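Local coordinates for DNR protein (Pseudomonas aeruginosa, PDB 2Z69) that acts as a nitric-oxide-responsive transcription regulator of dissimilative nitrate respiration, probably binding DNA through a domain absent from this sensor-domain fragment, at residues G43-R48 / V100-A105; H54-L59 / F112-K117; V64-L69 / I77-N82; A90-D95 / A118-L123. All blocks are in the same frame, centred on the assembly; numbering follows the deposited sequence.

Interaction 1: residues G43-R48 / V100-A105; sequences GAYVFR and VATAQA
A classic beta bulge ties strand 45-47 to strand 102-105 in the beta barrel of the cyclic-nucleotide-binding-type sensor domain: V46 and F47 together face the single residue A103. V46 N donates to A103 O at 2.7 Å, and A103 N gives F47 O a straighter bond of 2.9 Å, with an N-H...O angle of 172°. Beyond the non-hydrogen-bonded pair Y45-Q104, A105 N reaches A44 O at 2.9 Å, while G43 N donates to A105 O (2.8 Å).

The side chains divide between two faces. F47 CG stands between its backbone N and carbonyl carbon (chi1 52°), and the ring takes A103 CB over one face, a CH-pi contact with CB 3.8 Å from the F47 ring centroid. A101 O lies in the plane of that ring, at its edge, 3.3 Å from F47 CE2. Y45 occupies the opposite face of the sheet: its CD2 meets T102 CG2 at 3.4 Å, and its ring runs nearly parallel, within 13°, to the Q104 amide plane. T102 OG1 turns to Q49 N instead.

F87 packs against V46, F47 and A103, and L151 of the second subunit also rests on F47. Across this contact the F47 ring meets a methyl over one face and a carbonyl oxygen at its edge, while Y99 also stacks on it; the oxygen's placement probably suits the partly positive C-H rim of a phenyl ring.

Interaction 2: residues H54-L59 / F112-K117; sequences HAFYYL and FRFSNK
F56 and F114, a hydrogen-bonded antiparallel pair, form the buried aromatic side of this contact. F56 CG sits in the crowded position between its backbone N and carbonyl carbon (chi1 67°), and F114 CB lies over one face of the F56 ring, 3.7 Å from F56 CE1. The two rings are slid apart, their planes 30° from parallel, and barely overlap. F114 in turn brings its ring edge to Y58, with CE1 3.7 Å from Y58 CB, while Y58 and F112 run side by side, their CD1 atoms 3.9 Å apart. Helix 6-14 packs on this aromatic row, and Y119 meets the F56 ring edge-to-face.

Strands 55-59 and 109-115 are central neighbours in one of the two antiparallel sheets of the barrel. Paired backbone bonds join F56 with F114, where F114 N meets F56 O at 2.7 Å, and Y58 with F112. Strand 109-115 then passes into helix 116-123 at S115, the N-cap residue, whose OG bonds A118 N. N116 N keeps the two chains together past this point through a bond to H54 O of 2.8 Å, and N116 OD1 lies in the plane of the F56 ring at its edge.

The opposite face is close-packed at Y57 and A55 but opens to solvent towards the partly exposed R113. R113 stretches alongside Y57, its CD 3.3 Å from Y57 OH, with ring and guanidinium planes 89° apart; A55 CB touches R113 CG at 3.5 Å. The bend at chi3 sets the position of R113 NE, which forms a salt bridge with D36.

Interaction 3: residues V64-L69 / I77-N82; sequences VKIYRL and ILEVTN
With CG1 of I66 anti to its carbonyl carbon (chi1 -56°) and CG of E79 held between its own backbone N and carbonyl carbon (chi1 45°), the two side chains run side by side and point the same way, E79 CG lying 3.8 Å from I66 CB. The E79 carboxylate goes on to the second subunit, where OE2 bonds L151 N.

A classic beta bulge interrupts the pairing here, L78 and E79 both facing I66. I66 O takes L78 N at 2.6 Å and, weakly, E79 N at 3.3 Å. The inserted L78 crosses I66 at about a right angle, and its CD1 reaches over to Y67 CA (3.6 Å) and R68 CG (3.8 Å). I66 N closes the pair through E79 O at 2.8 Å; V64 and T81 exchange two further backbone bonds. On the other face I77 CD1 packs on Y67 CB at 3.8 Å.

The hairpin puts strand 75-82 at one margin of its sheet, with strand 63-69 between it and strand 102-105. V64, I66 and T81 lean on F87 of strand 86-87, and R68 NH2 bonds I145 O of the second subunit.

Interaction 4: residues A90-D95 / A118-L123; sequences AMMFMD and AYLRQL
M92 and Y119 meet through a Met-aromatic contact. The sulfur comes in obliquely, M92 SD lying 4.9 Å from the Y119 ring centroid and 66° off the ring normal, with its nearest ring atom, Y119 CD2, at 3.7 Å. The two side chains cross at about a right angle. The bend of M92 at chi3 (-81°) places CE, which also comes near Y119 CD2.

Apolar packing does the rest. M92 and L120 slide past each other in opposite directions, SD of M92 at 3.9 Å from CG of L120 and M92 CG against L120 CD1. F93 runs past L120 in the same manner, its CZ 4.0 Å from L120 CD2. L123 instead meets F93 tip to tip, its CD2 at the edge of the F93 ring, near the ring plane, and 4.1 Å from F93 CZ. Within its own segment, M92 CB lies over one face of the F93 ring, so neighbouring residues present the helix with a combined apolar surface.

Polar bonds serve each side separately. F93 N reaches back to A90 O at 3.2 Å, and L123 N bonds Y119 O at 3.0 Å in the helix. Y119 OH is taken by L19 O.

L129 and L133 of helix 127-140 pack on L123, and L133 on F93 as well; from the second subunit, S138 packs on F93 and L131 on L123. A short 3-10 turn following strand 86-87 and facing the helices that come after the barrel is consistent with the phosphate-binding-cassette region of the CRP family's cyclic-nucleotide-binding fold.

Interactions 1 and 3 share one sheet, their centres about 8 Å apart, strand 102-105 joining strand 63-69 through a probable hydrogen bond of 2.8 Å between Q104 O and K65 N. The other sheet holds interaction 2, and the two sheets meet where F47 CD1 lies 3.7 Å from Y57 CE1. Interaction 4 adjoins interaction 2, centres about 10 Å apart: both use helix 116-123, and F56 CD1 touches M92 CE at 3.3 Å. Interactions 3 and 4 do not touch, their nearest atoms about 7 Å apart. Interactions 1, 3 and 4 all reach the second subunit, whereas interaction 2 lies inside the barrel-to-helix core of its own chain.

Interaction 1: residues G43-R48 / V100-A105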
# COMPACT_ATOMS: atom_id res chain seq x y z
N GLY B 43 4.71 -27.14 -19.30
CA GLY B 43 5.72 -26.44 -20.10
C GLY B 43 5.14 -25.19 -20.74
O GLY B 43 5.87 -24.41 -21.33
N ALA B 44 3.82 -24.99 -20.65
CA ALA B 44 3.19 -23.86 -21.36
C ALA B 44 3.28 -22.61 -20.49
O ALA B 44 3.29 -22.73 -19.27
CB ALA B 44 1.71 -24.18 -21.69
N TYR B 45 3.36 -21.43 -21.11
CA TYR B 45 3.50 -20.19 -20.37
C TYR B 45 2.18 -19.60 -19.93
O TYR B 45 1.23 -19.55 -20.72
CB TYR B 45 4.29 -19.17 -21.19
CG TYR B 45 5.70 -19.66 -21.38
CD1 TYR B 45 6.07 -20.30 -22.56
CD2 TYR B 45 6.62 -19.59 -20.33
CE1 TYR B 45 7.39 -20.81 -22.74
CE2 TYR B 45 7.93 -20.08 -20.48
CZ TYR B 45 8.30 -20.69 -21.68
OH TYR B 45 9.55 -21.20 -21.83
N VAL B 46 2.10 -19.16 -18.67
CA VAL B 46 0.93 -18.37 -18.23
C VAL B 46 1.13 -16.92 -18.74
O VAL B 46 0.23 -16.32 -19.28
CB VAL B 46 0.76 -18.31 -16.75
CG1 VAL B 46 -0.61 -17.71 -16.42
CG2 VAL B 46 0.89 -19.71 -16.10
N PHE B 47 2.33 -16.37 -18.54
CA PHE B 47 2.72 -15.12 -19.15
C PHE B 47 4.25 -15.12 -19.22
O PHE B 47 4.90 -15.97 -18.56
CB PHE B 47 2.20 -13.92 -18.36
CG PHE B 47 2.53 -13.95 -16.86
CD1 PHE B 47 1.57 -14.28 -15.94
CD2 PHE B 47 3.80 -13.57 -16.40
CE1 PHE B 47 1.88 -14.24 -14.52
CE2 PHE B 47 4.10 -13.55 -15.04
CZ PHE B 47 3.12 -13.89 -14.10
N ARG B 48 4.78 -14.26 -20.08
CA ARG B 48 6.23 -14.12 -20.30
C ARG B 48 6.72 -12.75 -19.80
O ARG B 48 6.00 -11.76 -19.89
CB ARG B 48 6.59 -14.30 -21.78
CG ARG B 48 6.07 -15.64 -22.38
CD ARG B 48 6.18 -15.64 -23.94
NE ARG B 48 5.68 -16.92 -24.48
CZ ARG B 48 4.38 -17.18 -24.58
NH1 ARG B 48 3.51 -16.24 -24.22
NH2 ARG B 48 3.97 -18.33 -25.09
N VAL B 100 7.41 -8.57 -14.85
CA VAL B 100 8.85 -8.55 -14.55
C VAL B 100 9.44 -9.97 -14.41
O VAL B 100 10.58 -10.12 -14.00
CB VAL B 100 9.08 -7.80 -13.22
CG1 VAL B 100 8.74 -6.33 -13.35
CG2 VAL B 100 8.22 -8.42 -12.13
N ALA B 101 8.64 -11.00 -14.69
CA ALA B 101 9.07 -12.41 -14.66
C ALA B 101 8.16 -13.23 -15.57
O ALA B 101 7.14 -12.72 -16.02
CB ALA B 101 9.00 -12.97 -13.22
N THR B 102 8.51 -14.51 -15.78
CA THR B 102 7.75 -15.46 -16.61
C THR B 102 7.14 -16.46 -15.67
O THR B 102 7.75 -16.81 -14.67
CB THR B 102 8.75 -16.21 -17.55
OG1 THR B 102 9.39 -15.27 -18.42
CG2 THR B 102 8.12 -17.30 -18.34
N ALA B 103 5.95 -16.94 -16.00
CA ALA B 103 5.24 -17.95 -15.18
C ALA B 103 4.97 -19.10 -16.14
O ALA B 103 4.41 -18.87 -17.22
CB ALA B 103 3.95 -17.40 -14.66
N GLN B 104 5.38 -20.31 -15.74
CA GLN B 104 5.30 -21.49 -16.61
C GLN B 104 4.68 -22.63 -15.84
O GLN B 104 5.06 -22.88 -14.70
CB GLN B 104 6.71 -21.91 -17.08
CG GLN B 104 6.73 -23.04 -18.16
CD GLN B 104 8.14 -23.36 -18.68
OE1 GLN B 104 8.34 -23.76 -19.82
NE2 GLN B 104 9.10 -23.15 -17.85
N ALA B 105 3.77 -23.35 -16.45
CA ALA B 105 3.16 -24.51 -15.81
C ALA B 105 4.19 -25.63 -15.77
O ALA B 105 4.85 -25.90 -16.77
CB ALA B 105 1.92 -24.95 -16.58

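Interaction 2: residues H54-L59 / F112-K117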
# COMPACT_ATOMS: atom_id res chain seq x y z
N HIS B 54 -1.64 -7.11 -17.44
CA HIS B 54 -3.02 -6.66 -17.22
C HIS B 54 -3.85 -7.58 -16.32
O HIS B 54 -4.98 -7.26 -16.01
CB HIS B 54 -3.77 -6.51 -18.56
CG HIS B 54 -3.19 -5.49 -19.48
ND1 HIS B 54 -2.84 -4.23 -19.06
CD2 HIS B 54 -2.93 -5.53 -20.81
CE1 HIS B 54 -2.37 -3.54 -20.08
NE2 HIS B 54 -2.42 -4.31 -21.16
N ALA B 55 -3.31 -8.71 -15.89
CA ALA B 55 -4.13 -9.69 -15.17
C ALA B 55 -3.33 -10.41 -14.10
O ALA B 55 -2.12 -10.51 -14.21
CB ALA B 55 -4.70 -10.69 -16.14
N PHE B 56 -4.01 -10.87 -13.05
CA PHE B 56 -3.41 -11.85 -12.14
C PHE B 56 -4.24 -13.14 -12.20
O PHE B 56 -5.29 -13.16 -12.85
CB PHE B 56 -3.33 -11.31 -10.71
CG PHE B 56 -4.65 -11.10 -10.06
CD1 PHE B 56 -5.45 -9.99 -10.40
CD2 PHE B 56 -5.10 -11.97 -9.07
CE1 PHE B 56 -6.67 -9.78 -9.78
CE2 PHE B 56 -6.33 -11.78 -8.45
CZ PHE B 56 -7.12 -10.67 -8.79
N TYR B 57 -3.75 -14.19 -11.54
CA TYR B 57 -4.21 -15.55 -11.73
C TYR B 57 -4.56 -16.24 -10.41
O TYR B 57 -3.91 -16.05 -9.40
CB TYR B 57 -3.15 -16.36 -12.47
CG TYR B 57 -2.97 -15.84 -13.87
CD1 TYR B 57 -2.19 -14.71 -14.13
CD2 TYR B 57 -3.65 -16.43 -14.93
CE1 TYR B 57 -2.08 -14.20 -15.45
CE2 TYR B 57 -3.57 -15.93 -16.20
CZ TYR B 57 -2.77 -14.84 -16.46
OH TYR B 57 -2.70 -14.38 -17.78
N TYR B 58 -5.64 -17.02 -10.44
CA TYR B 58 -5.89 -18.00 -9.40
C TYR B 58 -5.64 -19.39 -10.01
O TYR B 58 -6.17 -19.71 -11.08
CB TYR B 58 -7.31 -17.88 -8.91
CG TYR B 58 -7.70 -18.89 -7.88
CD1 TYR B 58 -8.35 -20.06 -8.27
CD2 TYR B 58 -7.42 -18.70 -6.54
CE1 TYR B 58 -8.73 -21.01 -7.37
CE2 TYR B 58 -7.83 -19.66 -5.58
CZ TYR B 58 -8.48 -20.81 -6.03
OH TYR B 58 -8.87 -21.79 -5.20
N LEU B 59 -4.83 -20.19 -9.33
CA LEU B 59 -4.49 -21.53 -9.83
C LEU B 59 -5.51 -22.55 -9.30
O LEU B 59 -5.49 -22.94 -8.12
CB LEU B 59 -3.03 -21.90 -9.41
CG LEU B 59 -2.35 -23.16 -9.94
CD1 LEU B 59 -2.45 -23.26 -11.45
CD2 LEU B 59 -0.89 -23.20 -9.47
N PHE B 112 -7.95 -19.32 -13.38
CA PHE B 112 -8.79 -18.17 -13.64
C PHE B 112 -7.87 -17.00 -13.87
O PHE B 112 -6.97 -16.79 -13.06
CB PHE B 112 -9.64 -17.86 -12.41
CG PHE B 112 -10.81 -18.77 -12.23
CD1 PHE B 112 -11.10 -19.29 -10.98
CD2 PHE B 112 -11.65 -19.09 -13.31
CE1 PHE B 112 -12.21 -20.13 -10.77
CE2 PHE B 112 -12.76 -19.92 -13.12
CZ PHE B 112 -13.05 -20.44 -11.85
N ARG B 113 -8.05 -16.26 -14.95
CA ARG B 113 -7.30 -15.03 -15.20
C ARG B 113 -8.20 -13.86 -14.86
O ARG B 113 -9.22 -13.66 -15.53
CB ARG B 113 -6.94 -14.90 -16.67
CG ARG B 113 -6.55 -13.49 -17.11
CD ARG B 113 -5.80 -13.45 -18.47
NE ARG B 113 -6.58 -14.10 -19.50
CZ ARG B 113 -6.18 -15.11 -20.27
NH1 ARG B 113 -4.96 -15.61 -20.20
NH2 ARG B 113 -7.04 -15.59 -21.14
N PHE B 114 -7.85 -13.10 -13.83
CA PHE B 114 -8.65 -11.94 -13.46
C PHE B 114 -8.01 -10.66 -13.97
O PHE B 114 -6.81 -10.48 -13.84
CB PHE B 114 -8.76 -11.86 -11.96
CG PHE B 114 -9.44 -13.02 -11.33
CD1 PHE B 114 -8.72 -14.03 -10.71
CD2 PHE B 114 -10.81 -13.11 -11.33
CE1 PHE B 114 -9.36 -15.08 -10.11
CE2 PHE B 114 -11.44 -14.18 -10.73
CZ PHE B 114 -10.71 -15.16 -10.12
N SER B 115 -8.80 -9.77 -14.55
CA SER B 115 -8.34 -8.46 -14.97
C SER B 115 -7.94 -7.60 -13.76
O SER B 115 -8.69 -7.51 -12.77
CB SER B 115 -9.48 -7.76 -15.72
OG SER B 115 -9.19 -6.41 -15.97
N ASN B 116 -6.77 -6.97 -13.86
CA ASN B 116 -6.34 -5.97 -12.89
C ASN B 116 -7.41 -4.91 -12.78
O ASN B 116 -7.89 -4.62 -11.68
CB ASN B 116 -4.97 -5.36 -13.26
CG ASN B 116 -3.81 -6.35 -13.06
OD1 ASN B 116 -4.01 -7.44 -12.57
ND2 ASN B 116 -2.61 -5.95 -13.43
N LYS B 117 -7.86 -4.41 -13.93
CA LYS B 117 -8.87 -3.35 -13.98
C LYS B 117 -10.21 -3.69 -13.29
O LYS B 117 -10.80 -2.86 -12.62
CB LYS B 117 -9.08 -2.88 -15.44

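Interaction 3: residues V64-L69 / I77-N82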
# COMPACT_ATOMS: atom_id res chain seq x y z
N VAL B 64 2.64 -23.87 -10.91
CA VAL B 64 3.24 -22.85 -11.82
C VAL B 64 4.56 -22.37 -11.20
O VAL B 64 4.61 -22.15 -9.99
CB VAL B 64 2.27 -21.68 -12.01
CG1 VAL B 64 2.98 -20.39 -12.42
CG2 VAL B 64 1.15 -22.07 -13.02
N LYS B 65 5.64 -22.30 -11.97
CA LYS B 65 6.87 -21.72 -11.46
C LYS B 65 7.09 -20.32 -12.04
O LYS B 65 6.73 -20.03 -13.21
CB LYS B 65 8.09 -22.62 -11.73
CG LYS B 65 8.51 -22.74 -13.20
CD LYS B 65 9.93 -23.29 -13.31
CE LYS B 65 10.27 -23.53 -14.79
NZ LYS B 65 11.66 -24.08 -15.07
N ILE B 66 7.68 -19.44 -11.23
CA ILE B 66 7.87 -18.04 -11.66
C ILE B 66 9.35 -17.66 -11.55
O ILE B 66 9.95 -17.81 -10.51
CB ILE B 66 6.94 -17.07 -10.81
CG1 ILE B 66 5.46 -17.53 -10.93
CG2 ILE B 66 7.15 -15.60 -11.20
CD1 ILE B 66 4.48 -16.60 -10.39
N TYR B 67 9.93 -17.16 -12.64
CA TYR B 67 11.38 -16.95 -12.76
C TYR B 67 11.74 -15.81 -13.71
O TYR B 67 10.95 -15.50 -14.61
CB TYR B 67 12.09 -18.23 -13.27
CG TYR B 67 11.67 -18.68 -14.68
CD1 TYR B 67 10.56 -19.46 -14.86
CD2 TYR B 67 12.42 -18.31 -15.82
CE1 TYR B 67 10.16 -19.88 -16.12
CE2 TYR B 67 12.02 -18.75 -17.10
CZ TYR B 67 10.88 -19.54 -17.22
OH TYR B 67 10.43 -20.01 -18.43
N ARG B 68 12.92 -15.20 -13.55
CA ARG B 68 13.46 -14.33 -14.59
C ARG B 68 14.68 -15.00 -15.24
O ARG B 68 15.58 -15.52 -14.55
CB ARG B 68 13.93 -12.98 -14.04
CG ARG B 68 12.96 -12.24 -13.10
CD ARG B 68 13.76 -11.48 -12.04
NE ARG B 68 13.04 -10.36 -11.42
CZ ARG B 68 13.40 -9.08 -11.55
NH1 ARG B 68 14.46 -8.73 -12.25
NH2 ARG B 68 12.69 -8.13 -10.96
N LEU B 69 14.71 -14.96 -16.58
CA LEU B 69 15.83 -15.49 -17.34
C LEU B 69 16.88 -14.41 -17.45
O LEU B 69 16.58 -13.25 -17.74
CB LEU B 69 15.37 -15.95 -18.71
N ILE B 77 14.81 -18.03 -9.89
CA ILE B 77 13.45 -18.44 -9.50
C ILE B 77 12.86 -17.52 -8.41
O ILE B 77 13.51 -17.24 -7.41
CB ILE B 77 13.39 -19.95 -9.06
CG1 ILE B 77 14.09 -20.88 -10.09
CG2 ILE B 77 11.95 -20.40 -8.74
CD1 ILE B 77 13.33 -21.17 -11.29
N LEU B 78 11.63 -17.05 -8.62
CA LEU B 78 10.93 -16.19 -7.64
C LEU B 78 10.07 -17.03 -6.69
O LEU B 78 10.16 -16.88 -5.46
CB LEU B 78 10.06 -15.13 -8.35
CG LEU B 78 10.77 -13.93 -9.00
CD1 LEU B 78 11.47 -14.34 -10.28
CD2 LEU B 78 9.80 -12.84 -9.32
N GLU B 79 9.25 -17.92 -7.27
CA GLU B 79 8.36 -18.75 -6.47
C GLU B 79 7.84 -19.94 -7.26
O GLU B 79 7.86 -19.94 -8.49
CB GLU B 79 7.19 -17.90 -5.95
CG GLU B 79 6.60 -17.00 -7.03
CD GLU B 79 5.68 -15.88 -6.50
OE1 GLU B 79 4.85 -16.15 -5.58
OE2 GLU B 79 5.78 -14.74 -7.01
N VAL B 80 7.38 -20.95 -6.54
CA VAL B 80 6.62 -22.04 -7.11
C VAL B 80 5.24 -21.96 -6.47
O VAL B 80 5.12 -21.98 -5.23
CB VAL B 80 7.29 -23.40 -6.83
CG1 VAL B 80 6.40 -24.54 -7.36
CG2 VAL B 80 8.71 -23.44 -7.46
N THR B 81 4.20 -21.80 -7.29
CA THR B 81 2.83 -21.65 -6.78
C THR B 81 2.05 -22.97 -6.81
O THR B 81 2.00 -23.65 -7.84
CB THR B 81 2.06 -20.59 -7.58
OG1 THR B 81 2.83 -19.37 -7.63
CG2 THR B 81 0.69 -20.32 -6.94
N ASN B 82 1.45 -23.32 -5.68
CA ASN B 82 0.62 -24.54 -5.56
C ASN B 82 -0.85 -24.24 -5.84
O ASN B 82 -1.27 -23.06 -5.77
CB ASN B 82 0.77 -25.12 -4.14
CG ASN B 82 2.23 -25.49 -3.83
OD1 ASN B 82 2.87 -26.22 -4.58
ND2 ASN B 82 2.75 -24.97 -2.73

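Interaction 4: residues A90-D95 / A118-L123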
# COMPACT_ATOMS: atom_id res chain seq x y z
N ALA B 90 0.61 -8.70 -7.18
CA ALA B 90 1.51 -7.59 -6.88
C ALA B 90 1.68 -6.63 -8.05
O ALA B 90 2.13 -5.51 -7.86
CB ALA B 90 2.87 -8.10 -6.40
N MET B 91 1.32 -7.07 -9.26
CA MET B 91 1.65 -6.31 -10.47
C MET B 91 0.80 -5.05 -10.55
O MET B 91 1.23 -4.04 -11.11
CB MET B 91 1.49 -7.17 -11.75
CG MET B 91 2.64 -8.21 -12.02
SD MET B 91 4.34 -7.58 -12.17
CE MET B 91 4.15 -6.30 -13.41
N MET B 92 -0.40 -5.12 -9.97
CA MET B 92 -1.34 -4.00 -9.89
C MET B 92 -0.83 -2.80 -9.10
O MET B 92 -1.31 -1.68 -9.27
CB MET B 92 -2.58 -4.47 -9.16
CG MET B 92 -3.70 -4.92 -10.01
SD MET B 92 -4.97 -5.69 -9.01
CE MET B 92 -4.27 -7.32 -8.78
N PHE B 93 0.12 -3.06 -8.21
CA PHE B 93 0.62 -2.06 -7.25
C PHE B 93 2.12 -1.89 -7.44
O PHE B 93 2.87 -1.68 -6.48
CB PHE B 93 0.29 -2.48 -5.81
CG PHE B 93 -1.17 -2.77 -5.58
CD1 PHE B 93 -1.64 -4.08 -5.60
CD2 PHE B 93 -2.07 -1.73 -5.37
CE1 PHE B 93 -3.00 -4.37 -5.39
CE2 PHE B 93 -3.44 -2.00 -5.16
CZ PHE B 93 -3.90 -3.33 -5.18
N MET B 94 2.54 -2.01 -8.69
CA MET B 94 3.88 -1.66 -9.14
C MET B 94 3.70 -0.58 -10.21
O MET B 94 2.75 -0.61 -10.99
CB MET B 94 4.55 -2.90 -9.74
CG MET B 94 5.16 -3.83 -8.70
SD MET B 94 5.84 -5.36 -9.37
CE MET B 94 6.78 -4.78 -10.77
N ASP B 95 4.59 0.38 -10.27
CA ASP B 95 4.44 1.39 -11.32
C ASP B 95 5.18 0.90 -12.56
O ASP B 95 6.04 1.59 -13.10
CB ASP B 95 4.90 2.76 -10.84
CG ASP B 95 3.88 3.44 -9.91
OD1 ASP B 95 2.76 2.90 -9.74
OD2 ASP B 95 4.20 4.52 -9.36
N ALA B 118 -10.69 -4.92 -13.46
CA ALA B 118 -11.93 -5.36 -12.82
C ALA B 118 -11.75 -5.54 -11.33
O ALA B 118 -12.64 -5.23 -10.59
CB ALA B 118 -12.45 -6.66 -13.44
N TYR B 119 -10.63 -6.08 -10.90
CA TYR B 119 -10.41 -6.24 -9.46
C TYR B 119 -10.38 -4.86 -8.77
O TYR B 119 -11.07 -4.64 -7.76
CB TYR B 119 -9.14 -7.07 -9.19
CG TYR B 119 -8.88 -7.38 -7.73
CD1 TYR B 119 -9.58 -8.38 -7.07
CD2 TYR B 119 -7.93 -6.66 -7.01
CE1 TYR B 119 -9.32 -8.67 -5.72
CE2 TYR B 119 -7.68 -6.93 -5.68
CZ TYR B 119 -8.37 -7.94 -5.04
OH TYR B 119 -8.09 -8.18 -3.72
N LEU B 120 -9.64 -3.93 -9.37
CA LEU B 120 -9.47 -2.60 -8.82
C LEU B 120 -10.79 -1.82 -8.82
O LEU B 120 -10.99 -0.93 -7.99
CB LEU B 120 -8.37 -1.83 -9.57
CG LEU B 120 -6.92 -2.29 -9.36
CD1 LEU B 120 -5.98 -1.70 -10.43
CD2 LEU B 120 -6.46 -1.89 -7.96
N ARG B 121 -11.70 -2.18 -9.71
CA ARG B 121 -13.03 -1.62 -9.71
C ARG B 121 -13.81 -2.01 -8.45
O ARG B 121 -14.54 -1.18 -7.90
CB ARG B 121 -13.78 -2.06 -10.96
CG ARG B 121 -14.68 -0.99 -11.60
CD ARG B 121 -15.21 -1.50 -12.95
NE ARG B 121 -14.12 -1.80 -13.86
CZ ARG B 121 -14.09 -2.81 -14.73
NH1 ARG B 121 -15.11 -3.67 -14.81
NH2 ARG B 121 -13.02 -2.97 -15.50
N GLN B 122 -13.67 -3.26 -8.02
CA GLN B 122 -14.33 -3.75 -6.78
C GLN B 122 -13.73 -3.07 -5.58
O GLN B 122 -14.43 -2.71 -4.63
CB GLN B 122 -14.16 -5.27 -6.59
CG GLN B 122 -14.55 -6.10 -7.77
CD GLN B 122 -15.87 -5.66 -8.34
OE1 GLN B 122 -16.91 -5.77 -7.68
NE2 GLN B 122 -15.84 -5.13 -9.56
N LEU B 123 -12.42 -2.92 -5.64
CA LEU B 123 -11.65 -2.31 -4.58
C LEU B 123 -12.16 -0.91 -4.29
O LEU B 123 -12.28 -0.52 -3.14
CB LEU B 123 -10.17 -2.29 -4.97
CG LEU B 123 -9.12 -1.91 -3.95
CD1 LEU B 123 -9.29 -2.75 -2.74
CD2 LEU B 123 -7.76 -2.13 -4.56